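Local coordinates for glycosylation Associate Protein 1 (Streptococcus agalactiae serotype V, PDB 6OYC) that probably takes part, as a GT-B-like member of the Gap123 complex, in the glycosylation and secretion of proteins through the accessory Sec system, at residues Trp22-Thr27 against Glu357-Ser362; Val324-His329 against Asp429-Pro434; Trp15-Tyr20 against Asn54-Leu59. One frame throughout, in Å; residues are numbered along the deposited sequence.

Interaction 1 of 3, residues Trp22-Thr27 against Glu357-Ser362; sequences WYFKPT and EREFES. With SO4 (sulfate ion), chain K.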
loop_
_atom_site.group_PDB
_atom_site.type_symbol
_atom_site.label_atom_id
_atom_site.label_comp_id
_atom_site.label_asym_id
_atom_site.label_seq_id
_atom_site.Cartn_x
_atom_site.Cartn_y
_atom_site.Cartn_z
ATOM N N TRP A 22 7.429 -8.392 6.837
ATOM C CA TRP A 22 8.079 -8.155 5.554
ATOM C C TRP A 22 7.765 -9.242 4.538
ATOM O O TRP A 22 7.783 -8.983 3.325
ATOM C CB TRP A 22 9.590 -8.021 5.737
ATOM C CG TRP A 22 10.373 -9.310 5.962
ATOM C CD1 TRP A 22 10.872 -9.766 7.155
ATOM C CD2 TRP A 22 10.794 -10.264 4.965
ATOM N NE1 TRP A 22 11.555 -10.942 6.965
ATOM C CE2 TRP A 22 11.526 -11.269 5.634
ATOM C CE3 TRP A 22 10.623 -10.361 3.578
ATOM C CZ2 TRP A 22 12.092 -12.361 4.962
ATOM C CZ3 TRP A 22 11.184 -11.442 2.907
ATOM C CH2 TRP A 22 11.907 -12.433 3.602
ATOM N N TYR A 23 7.471 -10.449 5.000
ATOM C CA TYR A 23 7.218 -11.580 4.123
ATOM C C TYR A 23 5.734 -11.877 3.973
ATOM O O TYR A 23 5.379 -12.946 3.470
ATOM C CB TYR A 23 7.936 -12.819 4.661
ATOM C CG TYR A 23 7.619 -13.120 6.124
ATOM C CD1 TYR A 23 6.495 -13.859 6.481
ATOM C CD2 TYR A 23 8.445 -12.657 7.144
ATOM C CE1 TYR A 23 6.203 -14.142 7.824
ATOM C CE2 TYR A 23 8.174 -12.935 8.489
ATOM C CZ TYR A 23 7.058 -13.682 8.823
ATOM O OH TYR A 23 6.786 -13.953 10.150
ATOM N N PHE A 24 4.860 -10.982 4.430
ATOM C CA PHE A 24 3.437 -11.301 4.491
ATOM C C PHE A 24 2.598 -10.043 4.264
ATOM O O PHE A 24 1.620 -9.791 4.977
ATOM C CB PHE A 24 3.081 -11.960 5.831
ATOM C CG PHE A 24 1.991 -12.983 5.738
ATOM C CD1 PHE A 24 2.026 -13.968 4.761
ATOM C CD2 PHE A 24 0.921 -12.950 6.612
ATOM C CE1 PHE A 24 1.020 -14.919 4.664
ATOM C CE2 PHE A 24 -0.095 -13.898 6.521
ATOM C CZ PHE A 24 -0.040 -14.883 5.540
ATOM N N LYS A 25 2.979 -9.233 3.289
ATOM C CA LYS A 25 2.269 -7.976 3.058
ATOM C C LYS A 25 0.883 -8.239 2.463
ATOM O O LYS A 25 0.763 -9.006 1.510
ATOM C CB LYS A 25 3.083 -7.083 2.132
ATOM C CG LYS A 25 2.429 -5.746 1.779
ATOM C CD LYS A 25 3.155 -5.133 0.577
ATOM C CE LYS A 25 2.294 -4.142 -0.195
ATOM N NZ LYS A 25 1.025 -4.743 -0.678
ATOM N N PRO A 26 -0.181 -7.640 3.005
ATOM C CA PRO A 26 -1.481 -7.684 2.321
ATOM C C PRO A 26 -1.424 -6.906 1.014
ATOM O O PRO A 26 -0.721 -5.895 0.898
ATOM C CB PRO A 26 -2.445 -7.015 3.315
ATOM C CG PRO A 26 -1.696 -6.859 4.596
ATOM C CD PRO A 26 -0.233 -6.836 4.241
ATOM N N THR A 27 -2.187 -7.382 0.018
ATOM C CA THR A 27 -2.180 -6.728 -1.293
ATOM C C THR A 27 -2.864 -5.358 -1.286
ATOM O O THR A 27 -2.621 -4.561 -2.197
ATOM C CB THR A 27 -2.843 -7.620 -2.342
ATOM O OG1 THR A 27 -3.981 -8.259 -1.761
ATOM C CG2 THR A 27 -1.868 -8.679 -2.840
ATOM N N GLU A 357 -0.073 -13.977 -4.193
ATOM C CA GLU A 357 -0.664 -14.625 -3.027
ATOM C C GLU A 357 0.373 -14.766 -1.920
ATOM O O GLU A 357 1.409 -15.412 -2.112
ATOM C CB GLU A 357 -1.222 -15.997 -3.400
ATOM C CG GLU A 357 -1.794 -16.733 -2.190
ATOM C CD GLU A 357 -2.752 -15.856 -1.370
ATOM O OE1 GLU A 357 -3.629 -15.199 -1.955
ATOM O OE2 GLU A 357 -2.633 -15.812 -0.128
ATOM N N ARG A 358 0.090 -14.185 -0.754
ATOM C CA ARG A 358 1.052 -14.226 0.345
ATOM C C ARG A 358 1.021 -15.552 1.105
ATOM O O ARG A 358 2.036 -15.944 1.694
ATOM C CB ARG A 358 0.812 -13.052 1.297
ATOM C CG ARG A 358 -0.479 -13.083 2.059
ATOM C CD ARG A 358 -0.557 -11.879 2.997
ATOM N NE ARG A 358 -1.872 -11.772 3.607
ATOM C CZ ARG A 358 -2.163 -11.043 4.684
ATOM N NH1 ARG A 358 -1.224 -10.327 5.296
ATOM N NH2 ARG A 358 -3.403 -11.033 5.149
ATOM N N GLU A 359 -0.107 -16.258 1.089
ATOM C CA GLU A 359 -0.199 -17.531 1.791
ATOM C C GLU A 359 0.776 -18.535 1.189
ATOM O O GLU A 359 0.790 -18.764 -0.027
ATOM C CB GLU A 359 -1.628 -18.084 1.739
ATOM C CG GLU A 359 -2.652 -17.370 2.639
ATOM C CD GLU A 359 -2.346 -17.491 4.140
ATOM O OE1 GLU A 359 -1.406 -18.231 4.527
ATOM O OE2 GLU A 359 -3.048 -16.832 4.941
ATOM N N PHE A 360 1.593 -19.140 2.050
ATOM C CA PHE A 360 2.700 -19.945 1.555
ATOM C C PHE A 360 2.190 -21.178 0.818
ATOM O O PHE A 360 2.547 -21.408 -0.343
ATOM C CB PHE A 360 3.639 -20.319 2.708
ATOM C CG PHE A 360 4.494 -19.149 3.233
ATOM C CD1 PHE A 360 4.167 -17.826 2.959
ATOM C CD2 PHE A 360 5.620 -19.388 4.014
ATOM C CE1 PHE A 360 4.947 -16.780 3.443
ATOM C CE2 PHE A 360 6.406 -18.339 4.506
ATOM C CZ PHE A 360 6.067 -17.040 4.217
ATOM N N GLU A 361 1.303 -21.951 1.442
ATOM C CA GLU A 361 0.944 -23.237 0.845
ATOM C C GLU A 361 0.092 -23.066 -0.412
ATOM O O GLU A 361 0.240 -23.831 -1.373
ATOM C CB GLU A 361 0.260 -24.133 1.871
ATOM C CG GLU A 361 1.229 -25.164 2.469
ATOM C CD GLU A 361 1.621 -26.270 1.488
ATOM O OE1 GLU A 361 2.599 -26.086 0.732
ATOM O OE2 GLU A 361 0.967 -27.333 1.484
ATOM N N SER A 362 -0.781 -22.062 -0.443
ATOM C CA SER A 362 -1.515 -21.770 -1.674
ATOM C C SER A 362 -0.557 -21.470 -2.827
ATOM O O SER A 362 -0.670 -22.053 -3.912
ATOM C CB SER A 362 -2.483 -20.608 -1.434
ATOM O OG SER A 362 -2.822 -19.961 -2.645
HETATM S S SO4 K . -4.885 -10.696 1.344
HETATM O O1 SO4 K . -4.030 -9.850 0.518
HETATM O O2 SO4 K . -5.669 -9.869 2.273
HETATM O O3 SO4 K . -4.038 -11.655 2.048
HETATM O O4 SO4 K . -5.813 -11.441 0.486
#
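The ring of F24 and the guanidinium of R358 lie flat on one another, centres 4.4 Å apart and planes only 20° off parallel, a cation-pi stack. CD of R358 sits over the middle of the F24 ring, 3.7 Å from its centroid, as a CH-pi contact, and CG rides over CE1. The opposite face of the guanidinium is turned to P26, so the arginine head is sandwiched between proline and phenylalanine. At the edge of the F24 ring, near its plane, the carboxylate of E359 comes up to CZ, with OE2 at 3.6 Å and its own plane nearly perpendicular to the ring.

R358 CG falls between the backbone N and carbonyl carbon (chi1 67°), and from there the chain runs extended as far as NE, crossing the F24 side chain at about a right angle. R358 NH1 gives a hydrogen bond of 2.9 Å to F24 O. That oxygen lies in the guanidinium plane, although the donor stands above the carbonyl plane, and the bond fixes how the head is rotated. A sulfate, probably from the crystallisation liquor, joins the two segments: R358 NE reaches its O3 in a weak bond, while T27 N and T27 OG1 both donate to O1.

Farther along, Y23 CD1 meets F360 CZ at 3.9 Å, and F109 touches both of these rings. E359 is the N-cap residue of helix 360-375, and its backbone N is held by E357 OE2. The contact lies at the surface and is consistent with a junction between the two halves of a GT-B-like chain: the loop between strand 2-5 and helix 33-43 meets the start of helix 360-375, just beyond strand 349-354.

Interaction 2 of 3, residues Val324-His329 against Asp429-Pro434; sequences VDRLSH and DISKIP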
loop_
_atom_site.group_PDB
_atom_site.type_symbol
_atom_site.label_atom_id
_atom_site.label_comp_id
_atom_site.label_asym_id
_atom_site.label_seq_id
_atom_site.Cartn_x
_atom_site.Cartn_y
_atom_site.Cartn_z
ATOM N N VAL A 324 -0.828 -14.967 -12.454
ATOM C CA VAL A 324 -1.546 -16.244 -12.427
ATOM C C VAL A 324 -2.628 -16.317 -11.345
ATOM O O VAL A 324 -3.453 -17.244 -11.378
ATOM C CB VAL A 324 -0.562 -17.427 -12.285
ATOM C CG1 VAL A 324 0.399 -17.452 -13.477
ATOM C CG2 VAL A 324 0.200 -17.346 -10.949
ATOM N N ASP A 325 -2.681 -15.356 -10.421
ATOM C CA ASP A 325 -3.702 -15.342 -9.375
ATOM C C ASP A 325 -5.119 -15.330 -9.948
ATOM O O ASP A 325 -5.398 -14.715 -10.979
ATOM C CB ASP A 325 -3.526 -14.118 -8.470
ATOM C CG ASP A 325 -2.241 -14.166 -7.685
ATOM O OD1 ASP A 325 -1.850 -15.265 -7.224
ATOM O OD2 ASP A 325 -1.600 -13.114 -7.555
ATOM N N ARG A 326 -6.018 -15.995 -9.228
ATOM C CA ARG A 326 -7.440 -16.135 -9.529
ATOM C C ARG A 326 -7.708 -16.924 -10.795
ATOM O O ARG A 326 -8.862 -17.007 -11.218
ATOM C CB ARG A 326 -8.158 -14.788 -9.634
ATOM C CG ARG A 326 -7.939 -13.846 -8.475
ATOM C CD ARG A 326 -8.571 -12.509 -8.835
ATOM N NE ARG A 326 -8.443 -11.514 -7.780
ATOM C CZ ARG A 326 -9.203 -11.485 -6.695
ATOM N NH1 ARG A 326 -10.152 -12.405 -6.525
ATOM N NH2 ARG A 326 -9.013 -10.536 -5.783
ATOM N N LEU A 327 -6.685 -17.476 -11.438
ATOM C CA LEU A 327 -6.905 -18.326 -12.598
ATOM C C LEU A 327 -7.123 -19.762 -12.147
ATOM O O LEU A 327 -6.402 -20.269 -11.280
ATOM C CB LEU A 327 -5.725 -18.261 -13.567
ATOM C CG LEU A 327 -5.472 -16.891 -14.187
ATOM C CD1 LEU A 327 -4.295 -16.948 -15.143
ATOM C CD2 LEU A 327 -6.729 -16.381 -14.872
ATOM N N SER A 328 -8.136 -20.404 -12.725
ATOM C CA SER A 328 -8.354 -21.818 -12.464
ATOM C C SER A 328 -7.302 -22.657 -13.186
ATOM O O SER A 328 -6.651 -22.206 -14.135
ATOM C CB SER A 328 -9.743 -22.243 -12.930
ATOM O OG SER A 328 -9.799 -22.169 -14.337
ATOM N N HIS A 329 -7.160 -23.907 -12.736
ATOM C CA HIS A 329 -6.187 -24.807 -13.348
ATOM C C HIS A 329 -6.414 -24.948 -14.846
ATOM O O HIS A 329 -5.455 -24.913 -15.628
ATOM C CB HIS A 329 -6.227 -26.169 -12.660
ATOM C CG HIS A 329 -5.587 -26.170 -11.309
ATOM N ND1 HIS A 329 -5.468 -27.307 -10.539
ATOM C CD2 HIS A 329 -5.031 -25.167 -10.587
ATOM C CE1 HIS A 329 -4.873 -27.004 -9.399
ATOM N NE2 HIS A 329 -4.594 -25.712 -9.403
ATOM N N ASP A 429 -2.742 -10.092 -17.532
ATOM C CA ASP A 429 -3.576 -10.439 -16.384
ATOM C C ASP A 429 -4.969 -10.697 -16.946
ATOM O O ASP A 429 -5.697 -9.752 -17.274
ATOM C CB ASP A 429 -3.572 -9.326 -15.342
ATOM C CG ASP A 429 -4.159 -9.766 -14.014
ATOM O OD1 ASP A 429 -4.808 -10.842 -13.968
ATOM O OD2 ASP A 429 -3.963 -9.024 -13.018
ATOM N N ILE A 430 -5.326 -11.972 -17.083
ATOM C CA ILE A 430 -6.511 -12.353 -17.843
ATOM C C ILE A 430 -7.630 -12.871 -16.945
ATOM O O ILE A 430 -8.657 -13.329 -17.453
ATOM C CB ILE A 430 -6.182 -13.381 -18.937
ATOM C CG1 ILE A 430 -5.424 -14.574 -18.350
ATOM C CG2 ILE A 430 -5.406 -12.732 -20.083
ATOM C CD1 ILE A 430 -5.405 -15.764 -19.261
ATOM N N SER A 431 -7.469 -12.800 -15.625
ATOM C CA SER A 431 -8.546 -13.193 -14.732
ATOM C C SER A 431 -9.683 -12.179 -14.815
ATOM O O SER A 431 -9.541 -11.093 -15.386
ATOM C CB SER A 431 -8.040 -13.322 -13.293
ATOM O OG SER A 431 -8.163 -12.091 -12.598
ATOM N N LYS A 432 -10.827 -12.529 -14.219
ATOM C CA LYS A 432 -11.944 -11.588 -14.219
ATOM C C LYS A 432 -11.768 -10.446 -13.238
ATOM O O LYS A 432 -12.485 -9.456 -13.361
ATOM C CB LYS A 432 -13.269 -12.288 -13.921
ATOM C CG LYS A 432 -13.437 -13.626 -14.607
ATOM C CD LYS A 432 -14.576 -14.400 -13.963
ATOM C CE LYS A 432 -14.579 -15.822 -14.439
ATOM N NZ LYS A 432 -15.471 -15.988 -15.602
ATOM N N ILE A 433 -10.848 -10.552 -12.276
ATOM C CA ILE A 433 -10.557 -9.455 -11.349
ATOM C C ILE A 433 -9.062 -9.158 -11.400
ATOM O O ILE A 433 -8.303 -9.641 -10.546
ATOM C CB ILE A 433 -10.994 -9.787 -9.913
ATOM C CG1 ILE A 433 -12.380 -10.430 -9.906
ATOM C CG2 ILE A 433 -10.992 -8.524 -9.050
ATOM C CD1 ILE A 433 -12.767 -11.047 -8.574
ATOM N N PRO A 434 -8.592 -8.403 -12.387
ATOM C CA PRO A 434 -7.153 -8.169 -12.497
ATOM C C PRO A 434 -6.644 -7.351 -11.325
ATOM O O PRO A 434 -7.364 -6.538 -10.739
ATOM C CB PRO A 434 -7.001 -7.420 -13.830
ATOM C CG PRO A 434 -8.350 -7.034 -14.243
ATOM C CD PRO A 434 -9.316 -7.974 -13.591
HETATM O O HOH W 1 -5.499 -11.522 -11.595
#
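R326 and I433 meet where two loops come together at the ends of neighbouring parallel strands, 318-323 and 426-428, in one of the two parallel alpha/beta sheets of this GT-B-like chain. R326 is the third residue of a type II turn from V324 to L327, with a left-handed backbone (phi 65°). R326 CB rests 3.9 Å from S431 CB. CG lies anti to the carbonyl carbon (chi1 -51°), and the chain stays extended to NE. R326 CD passes S431 OG and comes up to I433 O, 3.4 Å away. NE lies near the same oxygen, but the angle is too poor for a hydrogen bond. At the tip, I433 covers one face of the guanidinium, with its CD1 3.6 Å from R326 NH1, and NH1 hydrogen-bonds to a glycerol, probably from the crystallisation liquor.

Next to R326 in the chain, L327 puts CD2 against CA and CB of S431 and against I430 CG1, and also leans on L332 of helix 329-344. S431 forms an ST turn, its OG accepting from I433 N. S431 OG also donates to a water 2.9 Å away. That water in turn donates to D325 O and, at 2.6 Å, to D429 OD1.

Interaction 3 of 3, residues Trp15-Tyr20 against Asn54-Leu59; sequences WYDNNY and NYMPNL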
loop_
_atom_site.group_PDB
_atom_site.type_symbol
_atom_site.label_atom_id
_atom_site.label_comp_id
_atom_site.label_asym_id
_atom_site.label_seq_id
_atom_site.Cartn_x
_atom_site.Cartn_y
_atom_site.Cartn_z
ATOM N N TRP A 15 -6.977 2.673 14.700
ATOM C CA TRP A 15 -6.030 3.740 14.997
ATOM C C TRP A 15 -4.628 3.223 15.251
ATOM O O TRP A 15 -3.765 3.994 15.682
ATOM C CB TRP A 15 -6.550 4.572 16.183
ATOM C CG TRP A 15 -8.008 4.942 15.969
ATOM C CD1 TRP A 15 -9.104 4.387 16.583
ATOM C CD2 TRP A 15 -8.526 5.909 15.039
ATOM N NE1 TRP A 15 -10.260 4.951 16.100
ATOM C CE2 TRP A 15 -9.937 5.885 15.151
ATOM C CE3 TRP A 15 -7.936 6.797 14.130
ATOM C CZ2 TRP A 15 -10.764 6.705 14.380
ATOM C CZ3 TRP A 15 -8.760 7.617 13.364
ATOM C CH2 TRP A 15 -10.158 7.562 13.494
ATOM N N TYR A 16 -4.375 1.944 14.971
ATOM C CA TYR A 16 -3.119 1.281 15.279
ATOM C C TYR A 16 -2.185 1.281 14.056
ATOM O O TYR A 16 -2.496 1.834 13.000
ATOM C CB TYR A 16 -3.397 -0.148 15.780
ATOM C CG TYR A 16 -2.220 -0.829 16.464
ATOM C CD1 TYR A 16 -1.619 -0.257 17.584
ATOM C CD2 TYR A 16 -1.698 -2.023 15.977
ATOM C CE1 TYR A 16 -0.537 -0.859 18.211
ATOM C CE2 TYR A 16 -0.622 -2.638 16.604
ATOM C CZ TYR A 16 -0.055 -2.041 17.725
ATOM O OH TYR A 16 1.004 -2.616 18.349
ATOM N N ASP A 17 -1.009 0.664 14.233
ATOM C CA ASP A 17 0.009 0.557 13.192
ATOM C C ASP A 17 -0.519 -0.263 12.015
ATOM O O ASP A 17 -1.103 -1.333 12.205
ATOM C CB ASP A 17 1.265 -0.104 13.806
ATOM C CG ASP A 17 2.511 -0.108 12.877
ATOM O OD1 ASP A 17 2.518 0.517 11.787
ATOM O OD2 ASP A 17 3.513 -0.753 13.290
ATOM N N ASN A 18 -0.306 0.226 10.794
ATOM C CA ASN A 18 -0.665 -0.549 9.606
ATOM C C ASN A 18 0.473 -1.430 9.109
ATOM O O ASN A 18 0.306 -2.117 8.099
ATOM C CB ASN A 18 -1.129 0.375 8.462
ATOM C CG ASN A 18 0.016 1.174 7.834
ATOM O OD1 ASN A 18 1.081 1.335 8.429
ATOM N ND2 ASN A 18 -0.203 1.673 6.615
ATOM N N ASN A 19 1.626 -1.424 9.773
ATOM C CA ASN A 19 2.760 -2.163 9.245
ATOM C C ASN A 19 2.447 -3.657 9.198
ATOM O O ASN A 19 1.568 -4.161 9.905
ATOM C CB ASN A 19 4.021 -1.891 10.073
ATOM C CG ASN A 19 5.309 -2.138 9.273
ATOM O OD1 ASN A 19 5.262 -2.306 8.058
ATOM N ND2 ASN A 19 6.455 -2.158 9.952
ATOM N N TYR A 20 3.147 -4.350 8.308
ATOM C CA TYR A 20 2.949 -5.769 8.042
ATOM C C TYR A 20 4.293 -6.481 8.147
ATOM O O TYR A 20 5.352 -5.865 8.024
ATOM C CB TYR A 20 2.352 -5.964 6.646
ATOM C CG TYR A 20 3.046 -5.080 5.627
ATOM C CD1 TYR A 20 4.309 -5.418 5.119
ATOM C CD2 TYR A 20 2.458 -3.891 5.187
ATOM C CE1 TYR A 20 4.959 -4.596 4.202
ATOM C CE2 TYR A 20 3.098 -3.068 4.263
ATOM C CZ TYR A 20 4.344 -3.418 3.777
ATOM O OH TYR A 20 4.965 -2.586 2.866
ATOM N N ASN A 54 -3.480 7.959 12.985
ATOM C CA ASN A 54 -3.283 6.690 13.671
ATOM C C ASN A 54 -1.827 6.515 14.071
ATOM O O ASN A 54 -0.938 7.245 13.638
ATOM C CB ASN A 54 -3.731 5.515 12.795
ATOM C CG ASN A 54 -2.967 5.437 11.482
ATOM O OD1 ASN A 54 -2.864 6.418 10.749
ATOM N ND2 ASN A 54 -2.429 4.268 11.186
ATOM N N TYR A 55 -1.603 5.518 14.921
ATOM C CA TYR A 55 -0.271 5.184 15.421
ATOM C C TYR A 55 0.597 4.625 14.283
ATOM O O TYR A 55 0.247 3.611 13.663
ATOM C CB TYR A 55 -0.438 4.168 16.553
ATOM C CG TYR A 55 0.814 3.678 17.245
ATOM C CD1 TYR A 55 1.729 4.570 17.806
ATOM C CD2 TYR A 55 1.074 2.317 17.354
ATOM C CE1 TYR A 55 2.858 4.116 18.453
ATOM C CE2 TYR A 55 2.187 1.853 18.010
ATOM C CZ TYR A 55 3.079 2.755 18.547
ATOM O OH TYR A 55 4.194 2.298 19.192
ATOM N N MET A 56 1.722 5.273 13.987
ATOM C CA MET A 56 2.558 4.881 12.844
ATOM C C MET A 56 4.045 4.899 13.205
ATOM O O MET A 56 4.811 5.746 12.729
ATOM C CB MET A 56 2.271 5.796 11.648
ATOM C CG MET A 56 0.920 5.535 10.995
ATOM S SD MET A 56 1.026 4.004 10.058
ATOM C CE MET A 56 1.531 4.649 8.453
ATOM N N PRO A 57 4.496 3.949 14.027
ATOM C CA PRO A 57 5.922 3.940 14.423
ATOM C C PRO A 57 6.881 3.747 13.253
ATOM O O PRO A 57 8.070 4.073 13.378
ATOM C CB PRO A 57 6.005 2.773 15.413
ATOM C CG PRO A 57 4.812 1.900 15.068
ATOM C CD PRO A 57 3.742 2.834 14.628
ATOM N N ASN A 58 6.404 3.249 12.114
ATOM C CA ASN A 58 7.235 3.054 10.933
ATOM C C ASN A 58 6.964 4.101 9.862
ATOM O O ASN A 58 7.179 3.845 8.674
ATOM C CB ASN A 58 7.025 1.656 10.354
ATOM C CG ASN A 58 8.297 1.068 9.860
ATOM O OD1 ASN A 58 9.311 1.095 10.563
ATOM N ND2 ASN A 58 8.284 0.560 8.617
ATOM N N LEU A 59 6.502 5.288 10.272
ATOM C CA LEU A 59 5.992 6.265 9.315
ATOM C C LEU A 59 7.093 6.775 8.391
ATOM O O LEU A 59 6.851 7.007 7.198
ATOM C CB LEU A 59 5.332 7.420 10.062
ATOM C CG LEU A 59 4.789 8.582 9.229
ATOM C CD1 LEU A 59 3.819 8.088 8.173
ATOM C CD2 LEU A 59 4.105 9.614 10.142
HETATM O O HOH W 2 3.950 2.617 10.949
HETATM O O HOH W 3 5.815 0.116 6.751
#
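Y16 and Y55 stand side by side, pointing the same way, where the loops following neighbouring strands 2-5 and 48-52 of the N-terminal parallel sheet run together, 20° apart in direction. Both tyrosines carry CG anti to the backbone N (chi1 -179° in Y55), which turns both CG atoms the same way from the backbone. The ring planes are inclined at 33°, and CE1 of Y16 meets CD2 of Y55 at 3.7 Å. The hydroxyls go to separate partners, Q168 for Y16 and S155 and S156 for Y55. The backbones are tied by Y55 N to W15 O.

N54 has a different first torsion: its CG lies between the backbone N and the carbonyl carbon, and N54 ND2 makes a nearly straight bond of 3.0 Å to Y16 O, which lies in the amide plane. W8 O is a second, weak partner of that ND2.

D17 forms an Asx turn. Its OD1 accepts from N19 N, which comes from well above the carboxylate plane, and also from a water that accepts from N58 N. D17 OD2 instead packs on P57 CG at 3.4 Å, while P57 CD lies over the centre of the Y55 ring. M56 brings SD and CE against the end of the N18 side chain. D17 CA makes a CA-H...O contact with Y55 O at 3.1 Å.

Farther along, the type I turn from M56 to L59 leads into helix 59-65. The amides of N19 and N58 approach with planes nearly parallel, and N58 OD1 is hydrogen-bonded to N130 ND2. A second water closes this end, donating to N19 OD1 at 2.8 Å and accepting from N58 ND2 at 3.1 Å.

Overall arrangement
Interactions 1 and 3 share the long loop between strand 2-5 and helix 33-43. Their centres are 19 Å apart, and they touch where Y20 packs on K25 and P26, with K25 CG 3.6 Å from Y20 CZ. Interaction 1 carries this loop across to the sheet containing strands 318-323 and 426-428, whose strand-end loops form interaction 2, about 17 Å away centre to centre. There E357 N lies 3.7 Å from D325 OD1. Interactions 2 and 3 do not touch, their nearest atoms being about 16 Å apart. Interaction 1 therefore spans the two parallel-sheet regions. Glycerol, probably from the crystallisation liquor, lies close to R358, R326 and N18, one residue from each contact.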